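Local coordinates for protein Dr hemagglutinin structural subunit (Escherichia coli, PDB 2W5P) that forms the structural subunit of a fimbrial adhesin that binds the Dr blood group antigen and mediates adherence of uropathogenic bacteria to the upper urinary tract, at residues A[22-27]-A[135-140]; A[53-58]-A[119-124]; A[77-82]-A[90-95]; A[94-99]-A[123-128]. The protein carries 1 engineered substitution. All blocks are in the same frame, centred on the assembly; numbering follows the deposited sequence.

Contact 1. Residues A[22-27]-A[135-140]; sequences KLTVTE and PGNYTL
Leu23 and Tyr138 trade both of their backbone bonds, Leu23 N to Tyr138 O and Tyr138 N to Leu23 O, each at 2.8 Å. Val25 and Gly136 form the next hydrogen-bonded pair: Val25 N reaches Gly136 O at 2.9 Å, whereas the return bond from Gly136 N to Val25 O is more bent (145°). Near this end of the ladder Pro135 CA also comes to 3.1 Å from Val25 O, as a C-H...O contact. The two strands are antiparallel partners near the two ends of the chain, in the immunoglobulin-like fold of the Dr adhesins; 22-26 is also bonded through Thr24 and Thr26 to the backbone of Lys40. Apolar contact centres on Val25, whose CG2 lies 3.6 Å from Tyr138 CD2. With CG1 anti to the backbone N (chi1 177°), CG2 is the methyl left beside that N and meets the ring obliquely. Tyr138 OH bonds to Pro134 O, which fixes the far end of the ring. Among the polar side chains, Thr24 and Asn137 lie alongside each other, but the modelled Thr24 OG1 to Asn137 OD1 separation is doubtfully short. Glu27 OE1 rests 3.5 Å from Pro135 CG, while OE2 makes a salt bridge to Arg42.

Contact 2. Residues A[53-58]-A[119-124]; sequences PVTVQA and GGIIGI. With CL8 (chloramphenicol succinate), chain D.
Pro53 CB presses on Ile121 CG2 at 3.4 Å, tighter than usual van der Waals contact, and both carbons border the bound chloramphenicol succinate. Its chlorine CL2 sits 3.7 Å from Pro53 CB and 3.6 Å from Gly123 CA. Thr55 and Ile121 lie alongside each other, and Thr55 CG2 meets Ile121 CD1 at 3.3 Å. Ile121 spans both neighbours because its CG1 stands beside the backbone N and its CG2 beside the carbonyl carbon (chi1 -60°). On the buried face Val54 CG2 touches Ile124 CD1 at 3.8 Å, and the Val56 and Ile122 side chains cross obliquely, CG2 of Val56 4.0 Å from CG1 of Ile122. Ile122 and Ile124 also pack on Ile95 of strand 90-97, Val54 and Val56 on Val33 and Val31 of the third subunit. These side chains are positioned by the backbone ladder, in which Val54 pairs with Ile122 and Val56 with Gly120; the Val54 N to Ile122 O bond is short, 2.8 Å, but bent to 137°. At the far end Gln57 NE2 donates to Ala58 O at 3.0 Å, the acceptor close to the plane of the Gln57 amide. Gln57 and Ala58 also pair with a strand of the third subunit, extending the sheet. The whole is an antiparallel ladder of the immunoglobulin-like adhesin fold, with the ligand at the Pro53 end and strand 53-58 lying along another subunit.

Contact 3. Residues A[77-82]-A[90-95]; sequences QGKFFL and KLYVNI
Leu82 CD1 and Val93 CG1 meet at 3.6 Å on the buried, wholly apolar face of this contact, their side chains crossing at about a right angle. There too Ile95 CD1 lies over one face of the Phe80 ring, a CH-pi contact 4.2 Å from the centroid and 18° off the normal. Ile95 reaches it with CG1 set between the backbone N and carbonyl carbon (chi1 56°). The other face carries Phe81, itself buried, with Tyr92 and the aliphatic parts of two lysines, which are partly open to solvent. Lys90 CD lies over the Phe81 ring, 3.8 Å from its centroid, and Lys90 CE approaches Phe81 CZ at 3.5 Å. The Phe81 and Tyr92 rings are oblique, planes 65° apart, with Phe81 CD2 3.7 Å from Tyr92 CE2. Lys79 CB lies at Tyr92; its NZ makes a salt bridge with Asp127. Along the strands the backbone pairing loosens too: Leu82 and Leu91 share two direct bonds, Phe80 and Val93 one, Val93 N to Phe80 O, its donor above the carbonyl plane. Beside it a water accepts from Phe80 N and donates to Val93 O, both at 2.8 Å. Strands 79-84 and 90-97 thus form a twisted antiparallel beta hairpin.

Contact 4. Residues A[94-99]-A[123-128]; sequences NIRPTD and GIYVDG. With CL8 (chloramphenicol succinate), chain D.
Tyr125 and Asn94 form a hydrogen-bonded pair in the antiparallel ladder of strands 94-97 and 123-126, part of the immunoglobulin-like adhesin fold; Arg96 and Gly123 form the next such pair. Tyr125 CB starts 4.0 Å from Asn94 O, the oxygen that also accepts from Tyr125 N and lies near the ring's plane at its edge. With CG beside the backbone N (chi1 -54°), the ring extends between two partners. CD2 and CE2 face the Arg96 guanidinium, which lies flat on the ring with planes only 11° apart and Arg96 CZ 4.2 Å from the centroid, a stacked cation-pi contact. Further along, Tyr125 CZ has Arg96 NH2 3.5 Å away on that face. Over the opposite face sits chlorine CL1 of chloramphenicol succinate, 3.7 Å from Tyr125 CE1. At the tip, Tyr125 OH comes to 3.6 Å from the ligand's C1. Arg96 reaches the ring by a chain extended through chi2 and bent at chi3 (82°). Beyond Tyr125, Asp127 comes up to the amide of Asn94, with its OD2 held in a salt bridge to Lys79. A water ties the two segments together here, accepting from Asn94 ND2 at 2.9 Å and donating to Val126 O at 2.8 Å.

Overall arrangement
Contacts 2, 3 and 4 are successive ladders: strand 50-59 pairs with 119-126, which pairs with 90-97, which pairs with 79-84. Contact 4 shares Gly123 and Ile124 with contact 2, and Asn94 and Ile95 with contact 3; its centre lies about 11 Å and 10 Å from theirs. Contacts 2 and 4 both touch chloramphenicol succinate, which binds beside Gly123 where they overlap. Tyr92 O of contact 3 is 2.9 Å from Asp127 N of contact 4, a probable hydrogen bond. Contact 1 encloses the other three along the chain; its strand 136-148 pairs with 79-84 of contact 3, and apolar packing adds Leu23 CD2 to Leu91 CD2 (3.5 Å) and Leu140 CD2 to Ile124 CD1 (4.0 Å).

Contact 1. Residues A[22-27]-A[135-140]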
loop_
_atom_site.group_PDB
_atom_site.type_symbol
_atom_site.label_atom_id
_atom_site.label_comp_id
_atom_site.label_asym_id
_atom_site.label_seq_id
_atom_site.Cartn_x
_atom_site.Cartn_y
_atom_site.Cartn_z
ATOM N N LYS A 22 -7.207 0.703 9.070
ATOM C CA LYS A 22 -6.635 -0.556 9.543
ATOM C C LYS A 22 -6.381 -0.473 11.056
ATOM O O LYS A 22 -5.927 0.558 11.590
ATOM C CB LYS A 22 -5.338 -0.870 8.802
ATOM C CG LYS A 22 -5.535 -1.260 7.343
ATOM C CD LYS A 22 -4.844 -0.297 6.398
ATOM C CE LYS A 22 -4.865 -0.827 4.978
ATOM N NZ LYS A 22 -3.673 -0.391 4.200
ATOM N N LEU A 23 -6.792 -1.505 11.761
ATOM C CA LEU A 23 -6.582 -1.559 13.202
ATOM C C LEU A 23 -5.942 -2.915 13.529
ATOM O O LEU A 23 -6.383 -3.929 13.019
ATOM C CB LEU A 23 -7.945 -1.478 13.917
ATOM C CG LEU A 23 -7.937 -1.942 15.390
ATOM C CD1 LEU A 23 -7.102 -1.002 16.236
ATOM C CD2 LEU A 23 -9.364 -1.963 15.940
ATOM N N THR A 24 -4.902 -2.941 14.351
ATOM C CA THR A 24 -4.360 -4.224 14.771
ATOM C C THR A 24 -4.729 -4.392 16.244
ATOM O O THR A 24 -4.416 -3.534 17.052
ATOM C CB THR A 24 -2.835 -4.377 14.541
ATOM O OG1 THR A 24 -2.539 -4.286 13.140
ATOM C CG2 THR A 24 -2.381 -5.762 15.063
ATOM N N VAL A 25 -5.450 -5.466 16.573
ATOM C CA VAL A 25 -5.841 -5.732 17.971
ATOM C C VAL A 25 -4.802 -6.702 18.514
ATOM O O VAL A 25 -4.476 -7.699 17.858
ATOM C CB VAL A 25 -7.275 -6.346 18.072
ATOM C CG1 VAL A 25 -7.620 -6.684 19.569
ATOM C CG2 VAL A 25 -8.303 -5.392 17.498
ATOM N N THR A 26 -4.252 -6.383 19.688
ATOM C CA THR A 26 -3.162 -7.165 20.268
ATOM C C THR A 26 -3.456 -7.571 21.703
ATOM O O THR A 26 -4.443 -7.145 22.276
ATOM C CB THR A 26 -1.851 -6.317 20.260
ATOM O OG1 THR A 26 -1.923 -5.289 21.269
ATOM C CG2 THR A 26 -1.652 -5.662 18.910
ATOM N N GLU A 27 -2.547 -8.345 22.302
ATOM C CA GLU A 27 -2.601 -8.601 23.747
ATOM C C GLU A 27 -1.878 -7.432 24.437
ATOM O O GLU A 27 -1.415 -6.474 23.770
ATOM C CB GLU A 27 -1.894 -9.911 24.085
ATOM C CG GLU A 27 -2.503 -11.127 23.402
ATOM C CD GLU A 27 -3.860 -11.495 23.961
ATOM O OE1 GLU A 27 -4.522 -12.378 23.384
ATOM O OE2 GLU A 27 -4.257 -10.925 24.993
ATOM N N PRO A 135 -7.179 -11.081 18.774
ATOM C CA PRO A 135 -6.080 -10.319 18.185
ATOM C C PRO A 135 -6.111 -10.614 16.678
ATOM O O PRO A 135 -6.414 -11.742 16.253
ATOM C CB PRO A 135 -4.836 -10.969 18.817
ATOM C CG PRO A 135 -5.319 -11.445 20.150
ATOM C CD PRO A 135 -6.720 -11.938 19.884
ATOM N N GLY A 136 -5.782 -9.613 15.884
ATOM C CA GLY A 136 -5.748 -9.780 14.430
ATOM C C GLY A 136 -5.784 -8.417 13.766
ATOM O O GLY A 136 -5.585 -7.412 14.425
ATOM N N ASN A 137 -5.947 -8.403 12.445
ATOM C CA ASN A 137 -5.958 -7.147 11.687
ATOM C C ASN A 137 -7.354 -6.896 11.169
ATOM O O ASN A 137 -8.027 -7.799 10.647
ATOM C CB ASN A 137 -4.904 -7.146 10.558
ATOM C CG ASN A 137 -3.488 -7.116 11.107
ATOM O OD1 ASN A 137 -3.019 -6.089 11.569
ATOM N ND2 ASN A 137 -2.830 -8.265 11.114
ATOM N N TYR A 138 -7.851 -5.719 11.488
ATOM C CA TYR A 138 -9.238 -5.391 11.204
ATOM C C TYR A 138 -9.308 -4.176 10.264
ATOM O O TYR A 138 -8.495 -3.269 10.365
ATOM C CB TYR A 138 -9.952 -5.103 12.544
ATOM C CG TYR A 138 -10.093 -6.360 13.443
ATOM C CD1 TYR A 138 -11.292 -7.091 13.466
ATOM C CD2 TYR A 138 -9.035 -6.801 14.260
ATOM C CE1 TYR A 138 -11.433 -8.244 14.264
ATOM C CE2 TYR A 138 -9.162 -7.980 15.065
ATOM C CZ TYR A 138 -10.382 -8.682 15.036
ATOM O OH TYR A 138 -10.521 -9.851 15.726
ATOM N N THR A 139 -10.278 -4.154 9.365
ATOM C CA THR A 139 -10.404 -3.025 8.461
ATOM C C THR A 139 -11.829 -2.537 8.284
ATOM O O THR A 139 -12.758 -3.335 8.158
ATOM C CB THR A 139 -9.810 -3.376 7.065
ATOM O OG1 THR A 139 -10.615 -4.388 6.478
ATOM C CG2 THR A 139 -8.379 -3.913 7.192
ATOM N N LEU A 140 -11.955 -1.226 8.066
ATOM C CA LEU A 140 -13.228 -0.600 7.684
ATOM C C LEU A 140 -12.901 0.254 6.454
ATOM O O LEU A 140 -12.010 1.121 6.499
ATOM C CB LEU A 140 -13.746 0.314 8.807
ATOM C CG LEU A 140 -14.843 1.364 8.477
ATOM C CD1 LEU A 140 -16.095 0.641 8.043
ATOM C CD2 LEU A 140 -15.141 2.116 9.792
#

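Contact 2. Residues A[53-58]-A[119-124]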
loop_
_atom_site.group_PDB
_atom_site.type_symbol
_atom_site.label_atom_id
_atom_site.label_comp_id
_atom_site.label_asym_id
_atom_site.label_seq_id
_atom_site.Cartn_x
_atom_site.Cartn_y
_atom_site.Cartn_z
ATOM N N PRO A 53 -9.291 8.315 13.361
ATOM C CA PRO A 53 -9.992 9.277 12.580
ATOM C C PRO A 53 -10.014 8.912 11.088
ATOM O O PRO A 53 -9.202 8.139 10.597
ATOM C CB PRO A 53 -9.187 10.552 12.827
ATOM C CG PRO A 53 -7.745 10.051 12.964
ATOM C CD PRO A 53 -7.856 8.646 13.529
ATOM N N VAL A 54 -10.999 9.444 10.394
ATOM C CA VAL A 54 -11.056 9.330 8.956
ATOM C C VAL A 54 -11.191 10.746 8.483
ATOM O O VAL A 54 -12.197 11.411 8.786
ATOM C CB VAL A 54 -12.254 8.499 8.468
ATOM C CG1 VAL A 54 -12.203 8.395 6.946
ATOM C CG2 VAL A 54 -12.221 7.100 9.110
ATOM N N THR A 55 -10.151 11.251 7.825
ATOM C CA THR A 55 -10.222 12.609 7.306
ATOM C C THR A 55 -11.121 12.644 6.061
ATOM O O THR A 55 -11.109 11.737 5.228
ATOM C CB THR A 55 -8.835 13.186 7.018
ATOM O OG1 THR A 55 -8.111 12.285 6.180
ATOM C CG2 THR A 55 -8.065 13.376 8.301
ATOM N N VAL A 56 -11.898 13.693 5.944
ATOM C CA VAL A 56 -12.809 13.826 4.807
ATOM C C VAL A 56 -12.743 15.249 4.294
ATOM O O VAL A 56 -12.773 16.188 5.092
ATOM C CB VAL A 56 -14.293 13.401 5.245
ATOM C CG1 VAL A 56 -15.326 13.700 4.144
ATOM C CG2 VAL A 56 -14.335 11.907 5.652
ATOM N N GLN A 57 -12.576 15.418 2.969
ATOM C CA GLN A 57 -12.669 16.760 2.358
ATOM C C GLN A 57 -13.448 16.725 1.052
ATOM O O GLN A 57 -13.044 16.067 0.090
ATOM C CB GLN A 57 -11.313 17.408 2.099
ATOM C CG GLN A 57 -11.462 18.826 1.522
ATOM C CD GLN A 57 -12.078 19.801 2.531
ATOM O OE1 GLN A 57 -11.591 19.927 3.647
ATOM N NE2 GLN A 57 -13.170 20.463 2.147
ATOM N N ALA A 58 -14.582 17.397 1.051
ATOM C CA ALA A 58 -15.435 17.513 -0.134
ATOM C C ALA A 58 -15.097 18.760 -0.925
ATOM O O ALA A 58 -14.700 19.786 -0.355
ATOM C CB ALA A 58 -16.868 17.563 0.282
ATOM N N GLY A 119 -15.782 19.672 5.255
ATOM C CA GLY A 119 -14.452 19.096 5.520
ATOM C C GLY A 119 -14.472 18.764 7.012
ATOM O O GLY A 119 -15.071 19.481 7.792
ATOM N N GLY A 120 -13.846 17.669 7.427
ATOM C CA GLY A 120 -13.848 17.368 8.831
ATOM C C GLY A 120 -13.254 16.015 9.114
ATOM O O GLY A 120 -12.536 15.448 8.306
ATOM N N ILE A 121 -13.510 15.527 10.311
ATOM C CA ILE A 121 -12.933 14.266 10.732
ATOM C C ILE A 121 -14.087 13.376 11.176
ATOM O O ILE A 121 -14.859 13.758 12.062
ATOM C CB ILE A 121 -11.963 14.454 11.935
ATOM C CG1 ILE A 121 -10.773 15.396 11.592
ATOM C CG2 ILE A 121 -11.490 13.073 12.484
ATOM C CD1 ILE A 121 -9.730 14.771 10.723
ATOM N N ILE A 122 -14.152 12.180 10.617
ATOM C CA ILE A 122 -15.131 11.176 11.061
ATOM C C ILE A 122 -14.395 10.259 12.049
ATOM O O ILE A 122 -13.455 9.541 11.660
ATOM C CB ILE A 122 -15.690 10.340 9.868
ATOM C CG1 ILE A 122 -16.510 11.202 8.905
ATOM C CG2 ILE A 122 -16.524 9.175 10.379
ATOM C CD1 ILE A 122 -17.810 11.721 9.471
ATOM N N GLY A 123 -14.737 10.355 13.333
ATOM C CA GLY A 123 -14.088 9.527 14.340
ATOM C C GLY A 123 -14.754 8.136 14.347
ATOM O O GLY A 123 -15.950 8.027 14.144
ATOM N N ILE A 124 -13.940 7.097 14.534
ATOM C CA ILE A 124 -14.419 5.714 14.658
ATOM C C ILE A 124 -14.285 5.366 16.148
ATOM O O ILE A 124 -13.166 5.440 16.715
ATOM C CB ILE A 124 -13.567 4.667 13.826
ATOM C CG1 ILE A 124 -13.347 5.100 12.364
ATOM C CG2 ILE A 124 -14.284 3.297 13.846
ATOM C CD1 ILE A 124 -14.616 5.579 11.682
HETATM C C1 CL8 D . -11.231 10.162 17.297
HETATM CL CL1 CL8 D . -11.800 8.488 16.997
HETATM CL CL2 CL8 D . -11.281 11.190 15.814
HETATM C C2 CL8 D . -9.766 9.992 17.812
HETATM O O2 CL8 D . -8.899 9.469 17.073
HETATM N N2 CL8 D . -9.612 10.377 19.029
#

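Contact 3. Residues A[77-82]-A[90-95]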
loop_
_atom_site.group_PDB
_atom_site.type_symbol
_atom_site.label_atom_id
_atom_site.label_comp_id
_atom_site.label_asym_id
_atom_site.label_seq_id
_atom_site.Cartn_x
_atom_site.Cartn_y
_atom_site.Cartn_z
ATOM N N GLN A 77 -26.566 -4.171 8.537
ATOM C CA GLN A 77 -27.609 -3.277 8.919
ATOM C C GLN A 77 -28.050 -2.883 10.306
ATOM O O GLN A 77 -28.217 -3.679 11.241
ATOM C CB GLN A 77 -28.563 -3.021 7.818
ATOM C CG GLN A 77 -27.948 -1.954 6.907
ATOM C CD GLN A 77 -26.915 -1.064 7.654
ATOM O OE1 GLN A 77 -27.218 0.065 8.031
ATOM N NE2 GLN A 77 -25.716 -1.593 7.887
ATOM N N GLY A 78 -28.034 -1.565 10.428
ATOM C CA GLY A 78 -28.138 -0.879 11.665
ATOM C C GLY A 78 -26.677 -0.564 12.010
ATOM O O GLY A 78 -26.309 0.585 12.220
ATOM N N LYS A 79 -25.829 -1.581 11.918
ATOM C CA LYS A 79 -24.473 -1.477 12.411
ATOM C C LYS A 79 -23.282 -1.483 11.443
ATOM O O LYS A 79 -23.224 -2.292 10.527
ATOM C CB LYS A 79 -24.280 -2.539 13.498
ATOM C CG LYS A 79 -25.094 -2.261 14.765
ATOM C CD LYS A 79 -25.228 -3.506 15.640
ATOM C CE LYS A 79 -24.551 -3.317 16.996
ATOM N NZ LYS A 79 -24.618 -1.903 17.451
ATOM N N PHE A 80 -22.315 -0.589 11.696
ATOM C CA PHE A 80 -21.010 -0.595 10.990
ATOM C C PHE A 80 -20.040 -1.439 11.865
ATOM O O PHE A 80 -20.187 -1.508 13.104
ATOM C CB PHE A 80 -20.434 0.848 10.860
ATOM C CG PHE A 80 -21.194 1.734 9.891
ATOM C CD1 PHE A 80 -22.060 2.735 10.360
ATOM C CD2 PHE A 80 -20.997 1.611 8.523
ATOM C CE1 PHE A 80 -22.723 3.561 9.486
ATOM C CE2 PHE A 80 -21.644 2.429 7.638
ATOM C CZ PHE A 80 -22.539 3.396 8.101
ATOM N N PHE A 81 -19.080 -2.080 11.225
ATOM C CA PHE A 81 -18.029 -2.835 11.923
ATOM C C PHE A 81 -16.796 -2.993 11.018
ATOM O O PHE A 81 -16.909 -3.027 9.778
ATOM C CB PHE A 81 -18.538 -4.240 12.336
ATOM C CG PHE A 81 -19.167 -5.029 11.195
ATOM C CD1 PHE A 81 -18.392 -5.844 10.386
ATOM C CD2 PHE A 81 -20.532 -4.981 10.972
ATOM C CE1 PHE A 81 -18.979 -6.593 9.341
ATOM C CE2 PHE A 81 -21.132 -5.738 9.951
ATOM C CZ PHE A 81 -20.351 -6.554 9.141
ATOM N N LEU A 82 -15.621 -3.040 11.654
ATOM C CA LEU A 82 -14.365 -3.397 11.001
ATOM C C LEU A 82 -14.419 -4.928 10.896
ATOM O O LEU A 82 -15.009 -5.609 11.772
ATOM C CB LEU A 82 -13.170 -3.015 11.867
ATOM C CG LEU A 82 -12.657 -1.567 11.808
ATOM C CD1 LEU A 82 -13.684 -0.606 12.495
ATOM C CD2 LEU A 82 -11.210 -1.431 12.425
ATOM N N LYS A 90 -15.611 -9.553 13.863
ATOM C CA LYS A 90 -16.069 -8.192 13.627
ATOM C C LYS A 90 -15.855 -7.353 14.859
ATOM O O LYS A 90 -16.033 -7.842 16.003
ATOM C CB LYS A 90 -17.571 -8.234 13.355
ATOM C CG LYS A 90 -17.952 -9.081 12.160
ATOM C CD LYS A 90 -19.462 -9.089 11.957
ATOM C CE LYS A 90 -19.839 -9.716 10.626
ATOM N NZ LYS A 90 -20.790 -10.849 10.792
ATOM N N LEU A 91 -15.589 -6.073 14.647
ATOM C CA LEU A 91 -15.542 -5.125 15.756
ATOM C C LEU A 91 -16.543 -4.027 15.444
ATOM O O LEU A 91 -16.341 -3.217 14.515
ATOM C CB LEU A 91 -14.136 -4.558 15.941
ATOM C CG LEU A 91 -14.048 -3.316 16.857
ATOM C CD1 LEU A 91 -14.199 -3.731 18.388
ATOM C CD2 LEU A 91 -12.761 -2.579 16.632
ATOM N N TYR A 92 -17.671 -4.033 16.147
ATOM C CA TYR A 92 -18.700 -3.013 15.918
ATOM C C TYR A 92 -18.244 -1.656 16.370
ATOM O O TYR A 92 -17.636 -1.516 17.445
ATOM C CB TYR A 92 -20.028 -3.383 16.598
ATOM C CG TYR A 92 -20.598 -4.671 16.043
ATOM C CD1 TYR A 92 -20.276 -5.890 16.612
ATOM C CD2 TYR A 92 -21.350 -4.672 14.890
ATOM C CE1 TYR A 92 -20.713 -7.105 16.033
ATOM C CE2 TYR A 92 -21.793 -5.884 14.295
ATOM C CZ TYR A 92 -21.467 -7.071 14.865
ATOM O OH TYR A 92 -21.924 -8.240 14.283
ATOM N N VAL A 93 -18.608 -0.652 15.573
ATOM C CA VAL A 93 -18.226 0.729 15.815
ATOM C C VAL A 93 -19.348 1.689 15.488
ATOM O O VAL A 93 -20.246 1.400 14.672
ATOM C CB VAL A 93 -16.936 1.136 14.955
ATOM C CG1 VAL A 93 -15.728 0.294 15.344
ATOM C CG2 VAL A 93 -17.210 1.014 13.441
ATOM N N ASN A 94 -19.221 2.880 16.064
ATOM C CA ASN A 94 -20.043 4.010 15.721
ATOM C C ASN A 94 -19.104 4.973 15.032
ATOM O O ASN A 94 -17.935 4.991 15.337
ATOM C CB ASN A 94 -20.565 4.680 16.983
ATOM C CG ASN A 94 -21.859 4.086 17.445
ATOM O OD1 ASN A 94 -22.754 3.857 16.639
ATOM N ND2 ASN A 94 -21.890 3.647 18.696
ATOM N N ILE A 95 -19.602 5.715 14.054
ATOM C CA ILE A 95 -18.796 6.738 13.412
ATOM C C ILE A 95 -19.542 8.046 13.610
ATOM O O ILE A 95 -20.773 8.089 13.496
ATOM C CB ILE A 95 -18.521 6.463 11.924
ATOM C CG1 ILE A 95 -19.825 6.273 11.141
ATOM C CG2 ILE A 95 -17.591 5.281 11.777
ATOM C CD1 ILE A 95 -19.631 6.145 9.604
HETATM O O HOH W 1 -22.862 1.416 13.618
#

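Contact 4. Residues A[94-99]-A[123-128]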
loop_
_atom_site.group_PDB
_atom_site.type_symbol
_atom_site.label_atom_id
_atom_site.label_comp_id
_atom_site.label_asym_id
_atom_site.label_seq_id
_atom_site.Cartn_x
_atom_site.Cartn_y
_atom_site.Cartn_z
ATOM N N ASN A 94 -19.221 2.880 16.064
ATOM C CA ASN A 94 -20.043 4.010 15.721
ATOM C C ASN A 94 -19.104 4.973 15.032
ATOM O O ASN A 94 -17.935 4.991 15.337
ATOM C CB ASN A 94 -20.565 4.680 16.983
ATOM C CG ASN A 94 -21.859 4.086 17.445
ATOM O OD1 ASN A 94 -22.754 3.857 16.639
ATOM N ND2 ASN A 94 -21.890 3.647 18.696
ATOM N N ILE A 95 -19.602 5.715 14.054
ATOM C CA ILE A 95 -18.796 6.738 13.412
ATOM C C ILE A 95 -19.542 8.046 13.610
ATOM O O ILE A 95 -20.773 8.089 13.496
ATOM C CB ILE A 95 -18.521 6.463 11.924
ATOM C CG1 ILE A 95 -19.825 6.273 11.141
ATOM C CG2 ILE A 95 -17.591 5.281 11.777
ATOM C CD1 ILE A 95 -19.631 6.145 9.604
ATOM N N ARG A 96 -18.802 9.100 13.928
ATOM C CA ARG A 96 -19.417 10.395 14.262
ATOM C C ARG A 96 -18.455 11.517 13.918
ATOM O O ARG A 96 -17.263 11.408 14.233
ATOM C CB ARG A 96 -19.690 10.410 15.784
ATOM C CG ARG A 96 -19.984 11.810 16.342
ATOM C CD ARG A 96 -20.374 11.770 17.811
ATOM N NE ARG A 96 -19.216 11.701 18.705
ATOM C CZ ARG A 96 -18.892 10.635 19.442
ATOM N NH1 ARG A 96 -19.605 9.513 19.360
ATOM N NH2 ARG A 96 -17.843 10.684 20.254
ATOM N N PRO A 97 -18.945 12.594 13.280
ATOM C CA PRO A 97 -18.063 13.708 12.960
ATOM C C PRO A 97 -17.612 14.434 14.239
ATOM O O PRO A 97 -18.423 14.694 15.144
ATOM C CB PRO A 97 -18.955 14.641 12.148
ATOM C CG PRO A 97 -20.370 14.399 12.745
ATOM C CD PRO A 97 -20.361 12.894 12.935
ATOM N N THR A 98 -16.354 14.862 14.264
ATOM C CA THR A 98 -15.842 15.575 15.428
ATOM C C THR A 98 -16.518 16.937 15.652
ATOM O O THR A 98 -16.512 17.438 16.765
ATOM C CB THR A 98 -14.311 15.712 15.403
ATOM O OG1 THR A 98 -13.935 16.580 14.322
ATOM C CG2 THR A 98 -13.607 14.298 15.295
ATOM N N ASP A 99 -17.058 17.541 14.594
ATOM C CA ASP A 99 -17.716 18.859 14.710
ATOM C C ASP A 99 -19.174 18.744 15.196
ATOM O O ASP A 99 -19.899 19.732 15.282
ATOM C CB ASP A 99 -17.620 19.658 13.398
ATOM C CG ASP A 99 -18.481 19.078 12.288
ATOM O OD1 ASP A 99 -18.614 19.717 11.248
ATOM O OD2 ASP A 99 -18.999 17.963 12.442
ATOM N N GLY A 123 -14.737 10.355 13.333
ATOM C CA GLY A 123 -14.088 9.527 14.340
ATOM C C GLY A 123 -14.754 8.136 14.347
ATOM O O GLY A 123 -15.950 8.027 14.144
ATOM N N ILE A 124 -13.940 7.097 14.534
ATOM C CA ILE A 124 -14.419 5.714 14.658
ATOM C C ILE A 124 -14.285 5.366 16.148
ATOM O O ILE A 124 -13.166 5.440 16.715
ATOM C CB ILE A 124 -13.567 4.667 13.826
ATOM C CG1 ILE A 124 -13.347 5.100 12.364
ATOM C CG2 ILE A 124 -14.284 3.297 13.846
ATOM C CD1 ILE A 124 -14.616 5.579 11.682
ATOM N N TYR A 125 -15.383 4.900 16.739
ATOM C CA TYR A 125 -15.432 4.542 18.187
ATOM C C TYR A 125 -16.023 3.145 18.382
ATOM O O TYR A 125 -16.937 2.766 17.678
ATOM C CB TYR A 125 -16.313 5.561 18.959
ATOM C CG TYR A 125 -15.903 7.007 18.759
ATOM C CD1 TYR A 125 -14.951 7.611 19.607
ATOM C CD2 TYR A 125 -16.447 7.774 17.734
ATOM C CE1 TYR A 125 -14.554 8.961 19.421
ATOM C CE2 TYR A 125 -16.016 9.108 17.511
ATOM C CZ TYR A 125 -15.046 9.674 18.358
ATOM O OH TYR A 125 -14.614 10.975 18.139
ATOM N N VAL A 126 -15.523 2.411 19.378
ATOM C CA VAL A 126 -16.042 1.077 19.703
ATOM C C VAL A 126 -17.524 1.220 20.132
ATOM O O VAL A 126 -17.885 2.074 20.957
ATOM C CB VAL A 126 -15.195 0.411 20.846
ATOM C CG1 VAL A 126 -15.785 -0.926 21.229
ATOM C CG2 VAL A 126 -13.683 0.241 20.406
ATOM N N ASP A 127 -18.377 0.392 19.556
ATOM C CA ASP A 127 -19.806 0.422 19.868
ATOM C C ASP A 127 -20.101 -0.817 20.737
ATOM O O ASP A 127 -20.312 -1.909 20.214
ATOM C CB ASP A 127 -20.607 0.367 18.544
ATOM C CG ASP A 127 -22.103 0.336 18.763
ATOM O OD1 ASP A 127 -22.534 0.557 19.905
ATOM O OD2 ASP A 127 -22.840 0.061 17.797
ATOM N N GLY A 128 -20.005 -0.646 22.065
ATOM C CA GLY A 128 -20.246 -1.725 23.021
ATOM C C GLY A 128 -18.949 -2.426 23.371
ATOM O O GLY A 128 -18.080 -2.608 22.507
HETATM C C1 CL8 D . -11.231 10.162 17.297
HETATM CL CL1 CL8 D . -11.800 8.488 16.997
HETATM CL CL2 CL8 D . -11.281 11.190 15.814
HETATM C C2 CL8 D . -9.766 9.992 17.812
HETATM O O2 CL8 D . -8.899 9.469 17.073
HETATM N N2 CL8 D . -9.612 10.377 19.029
HETATM O O HOH W 2 -19.653 4.195 20.478
#